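Local atomic coordinates of protein (alpha-2u-globulin) (Rattus norvegicus, PDB entry 2A2U), a protein that probably binds and carries small hydrophobic ligands, as a lipocalin, and forms a complex with a hyaline droplet inducer. Residues A[58-62]-A[73-78]. Sequence-based numbering, arbitrary orientation.
Sequences RVFMQ and FKFRIK
Two nearly linear 2.9 Å backbone hydrogen bonds, Phe60 N to Arg76 O and Arg76 N to Phe60 O, make these residues a hydrogen-bonded antiparallel pair in the hairpin of strands 60-67 and 70-78 of the lipocalin β-barrel. Met61 faces Phe75 as the next, non-hydrogen-bonded pair, with their CA atoms 4.3 Å apart. Then Gln62 N makes a weak hydrogen bond to Lys74 O (3.1 Å); Lys74 also pairs by its backbone with His63, and the phi/psi of Gln62 (-135/-47) is consistent with a classic β-bulge. The N-to-C directions of segments 60-62 and 73-78 make 146°, their axes 4.5 Å apart at closest approach. A water receives a weak bond from Lys78 N (3.3 Å) and donates to Arg58 O (2.9 Å).

Phe60 and Arg76 share one face, where Phe60 packs on Cys176, disulfide-bonded to Cys83. Gln62 (chi1 m, chi2 t) directs its CB toward the partner strand, Gln62 CG lying 3.9 Å from Phe75 CA. Lys74 forms a salt bridge with Asp65 of the second subunit. Met61 and Phe75 occupy the other face, which in lipocalins lines the barrel interior, and Tyr139 touches Val59 and Met61 there. With Phe75 at chi1 p, Val59 CB lies 3.6 Å from Phe75 CD2, while Met61, chi1 t, folds its CE to 3.8 Å from Phe75 CB. A Met-aromatic contact puts Met61 SD at the ring edge of Phe73, 3.8 Å from Phe73 CD2.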
ATOM      1  N   ARG A  58      17.468  -2.664 -12.698  1.00 26.19           N
ATOM      2  CA  ARG A  58      17.465  -2.908 -14.143  1.00 26.19           C
ATOM      3  C   ARG A  58      16.015  -3.172 -14.552  1.00 26.19           C
ATOM      4  O   ARG A  58      15.610  -4.317 -14.754  1.00 26.19           O
ATOM      5  CB  ARG A  58      18.338  -4.113 -14.518  1.00 36.24           C
ATOM      6  CG  ARG A  58      18.313  -4.422 -16.019  1.00 36.24           C
ATOM      7  CD  ARG A  58      19.059  -5.693 -16.374  1.00 36.24           C
ATOM      8  NE  ARG A  58      20.437  -5.438 -16.780  1.00 36.24           N
ATOM      9  CZ  ARG A  58      20.910  -5.656 -18.004  1.00 36.24           C
ATOM     10  NH1 ARG A  58      20.115  -6.140 -18.955  1.00 36.24           N
ATOM     11  NH2 ARG A  58      22.180  -5.384 -18.282  1.00 36.24           N
ATOM     12  N   VAL A  59      15.227  -2.107 -14.619  1.00 26.74           N
ATOM     13  CA  VAL A  59      13.819  -2.221 -14.970  1.00 26.74           C
ATOM     14  C   VAL A  59      13.551  -1.804 -16.407  1.00 26.74           C
ATOM     15  O   VAL A  59      14.170  -0.877 -16.929  1.00 26.74           O
ATOM     16  CB  VAL A  59      12.905  -1.398 -14.007  1.00 20.14           C
ATOM     17  CG1 VAL A  59      13.249  -1.716 -12.563  1.00 20.14           C
ATOM     18  CG2 VAL A  59      13.015   0.093 -14.289  1.00 20.14           C
ATOM     19  N   PHE A  60      12.614  -2.505 -17.035  1.00 25.66           N
ATOM     20  CA  PHE A  60      12.235  -2.248 -18.407  1.00 25.66           C
ATOM     21  C   PHE A  60      10.876  -1.560 -18.420  1.00 25.66           C
ATOM     22  O   PHE A  60       9.828  -2.199 -18.386  1.00 25.66           O
ATOM     23  CB  PHE A  60      12.200  -3.569 -19.167  1.00 13.36           C
ATOM     24  CG  PHE A  60      13.455  -4.380 -19.019  1.00 13.36           C
ATOM     25  CD1 PHE A  60      14.699  -3.803 -19.252  1.00 13.36           C
ATOM     26  CD2 PHE A  60      13.399  -5.716 -18.641  1.00 13.36           C
ATOM     27  CE1 PHE A  60      15.872  -4.540 -19.113  1.00 13.36           C
ATOM     28  CE2 PHE A  60      14.575  -6.463 -18.501  1.00 13.36           C
ATOM     29  CZ  PHE A  60      15.810  -5.865 -18.738  1.00 13.36           C
ATOM     30  N   MET A  61      10.910  -0.239 -18.463  1.00 20.54           N
ATOM     31  CA  MET A  61       9.707   0.578 -18.452  1.00 20.54           C
ATOM     32  C   MET A  61       8.757   0.244 -19.590  1.00 20.54           C
ATOM     33  O   MET A  61       9.176  -0.255 -20.634  1.00 20.54           O
ATOM     34  CB  MET A  61      10.108   2.052 -18.506  1.00  2.00           C
ATOM     35  CG  MET A  61       8.993   3.057 -18.174  1.00  2.00           C
ATOM     36  SD  MET A  61       8.180   2.781 -16.548  1.00  2.00           S
ATOM     37  CE  MET A  61       9.710   2.351 -15.515  1.00  2.00           C
ATOM     38  N   GLN A  62       7.476   0.528 -19.376  1.00 27.22           N
ATOM     39  CA  GLN A  62       6.444   0.273 -20.372  1.00 27.22           C
ATOM     40  C   GLN A  62       5.467   1.425 -20.536  1.00 27.22           C
ATOM     41  O   GLN A  62       5.168   1.830 -21.656  1.00 27.22           O
ATOM     42  CB  GLN A  62       5.637  -0.963 -20.015  1.00 51.99           C
ATOM     43  CG  GLN A  62       6.417  -2.234 -19.889  1.00 51.99           C
ATOM     44  CD  GLN A  62       5.510  -3.407 -19.624  1.00 51.99           C
ATOM     45  OE1 GLN A  62       5.762  -4.511 -20.081  1.00 51.99           O
ATOM     46  NE2 GLN A  62       4.434  -3.168 -18.897  1.00 51.99           N
ATOM     47  N   PHE A  73       3.800   3.722 -12.524  1.00 13.65           N
ATOM     48  CA  PHE A  73       4.781   3.173 -13.440  1.00 13.65           C
ATOM     49  C   PHE A  73       4.524   1.692 -13.666  1.00 13.65           C
ATOM     50  O   PHE A  73       4.574   0.906 -12.721  1.00 13.65           O
ATOM     51  CB  PHE A  73       6.192   3.328 -12.867  1.00 13.54           C
ATOM     52  CG  PHE A  73       6.657   4.750 -12.754  1.00 13.54           C
ATOM     53  CD1 PHE A  73       6.310   5.526 -11.655  1.00 13.54           C
ATOM     54  CD2 PHE A  73       7.465   5.312 -13.743  1.00 13.54           C
ATOM     55  CE1 PHE A  73       6.753   6.843 -11.545  1.00 13.54           C
ATOM     56  CE2 PHE A  73       7.914   6.630 -13.638  1.00 13.54           C
ATOM     57  CZ  PHE A  73       7.556   7.392 -12.538  1.00 13.54           C
ATOM     58  N   LYS A  74       4.223   1.312 -14.903  1.00 19.24           N
ATOM     59  CA  LYS A  74       4.024  -0.094 -15.234  1.00 19.24           C
ATOM     60  C   LYS A  74       5.278  -0.512 -15.973  1.00 19.24           C
ATOM     61  O   LYS A  74       5.595   0.052 -17.009  1.00 19.24           O
ATOM     62  CB  LYS A  74       2.812  -0.292 -16.127  1.00 29.67           C
ATOM     63  CG  LYS A  74       2.595  -1.735 -16.449  1.00 29.67           C
ATOM     64  CD  LYS A  74       1.267  -1.937 -17.077  1.00 29.67           C
ATOM     65  CE  LYS A  74       1.408  -2.828 -18.278  1.00 29.67           C
ATOM     66  NZ  LYS A  74       0.097  -3.221 -18.851  1.00 29.67           N
ATOM     67  N   PHE A  75       5.996  -1.490 -15.442  1.00 11.90           N
ATOM     68  CA  PHE A  75       7.243  -1.930 -16.055  1.00 11.90           C
ATOM     69  C   PHE A  75       7.473  -3.418 -15.851  1.00 11.90           C
ATOM     70  O   PHE A  75       6.767  -4.058 -15.081  1.00 11.90           O
ATOM     71  CB  PHE A  75       8.404  -1.178 -15.421  1.00 18.65           C
ATOM     72  CG  PHE A  75       8.560  -1.453 -13.958  1.00 18.65           C
ATOM     73  CD1 PHE A  75       7.739  -0.816 -13.029  1.00 18.65           C
ATOM     74  CD2 PHE A  75       9.487  -2.384 -13.503  1.00 18.65           C
ATOM     75  CE1 PHE A  75       7.837  -1.105 -11.665  1.00 18.65           C
ATOM     76  CE2 PHE A  75       9.594  -2.684 -12.135  1.00 18.65           C
ATOM     77  CZ  PHE A  75       8.764  -2.041 -11.218  1.00 18.65           C
ATOM     78  N   ARG A  76       8.485  -3.955 -16.527  1.00 24.03           N
ATOM     79  CA  ARG A  76       8.817  -5.367 -16.416  1.00 24.03           C
ATOM     80  C   ARG A  76      10.189  -5.545 -15.824  1.00 24.03           C
ATOM     81  O   ARG A  76      11.049  -4.670 -15.931  1.00 24.03           O
ATOM     82  CB  ARG A  76       8.768  -6.064 -17.770  1.00 48.16           C
ATOM     83  CG  ARG A  76       7.382  -6.297 -18.272  1.00 48.16           C
ATOM     84  CD  ARG A  76       7.293  -7.585 -19.041  1.00 48.16           C
ATOM     85  NE  ARG A  76       6.182  -7.551 -19.980  1.00 48.16           N
ATOM     86  CZ  ARG A  76       6.258  -7.006 -21.190  1.00 48.16           C
ATOM     87  NH1 ARG A  76       7.398  -6.458 -21.610  1.00 48.16           N
ATOM     88  NH2 ARG A  76       5.180  -6.952 -21.961  1.00 48.16           N
ATOM     89  N   ILE A  77      10.397  -6.698 -15.211  1.00 26.11           N
ATOM     90  CA  ILE A  77      11.674  -6.993 -14.603  1.00 26.11           C
ATOM     91  C   ILE A  77      11.913  -8.490 -14.687  1.00 26.11           C
ATOM     92  O   ILE A  77      11.000  -9.281 -14.482  1.00 26.11           O
ATOM     93  CB  ILE A  77      11.720  -6.486 -13.147  1.00 28.24           C
ATOM     94  CG1 ILE A  77      13.116  -6.667 -12.575  1.00 28.24           C
ATOM     95  CG2 ILE A  77      10.700  -7.202 -12.292  1.00 28.24           C
ATOM     96  CD1 ILE A  77      13.347  -5.873 -11.331  1.00 28.24           C
ATOM     97  N   LYS A  78      13.127  -8.873 -15.056  1.00 43.98           N
ATOM     98  CA  LYS A  78      13.487 -10.275 -15.191  1.00 43.98           C
ATOM     99  C   LYS A  78      13.991 -10.806 -13.859  1.00 43.98           C
ATOM    100  O   LYS A  78      15.134 -10.557 -13.475  1.00 43.98           O
ATOM    101  CB  LYS A  78      14.575 -10.411 -16.243  1.00 79.58           C
ATOM    102  CG  LYS A  78      14.452 -11.621 -17.115  1.00 79.58           C
ATOM    103  CD  LYS A  78      15.560 -11.587 -18.140  1.00 79.58           C
ATOM    104  CE  LYS A  78      15.331 -12.579 -19.261  1.00 79.58           C
ATOM    105  NZ  LYS A  78      16.419 -12.479 -20.273  1.00 79.58           N
TER
HETATM  106  O   HOH W   1      15.969  -7.234 -14.577  1.00 36.66           O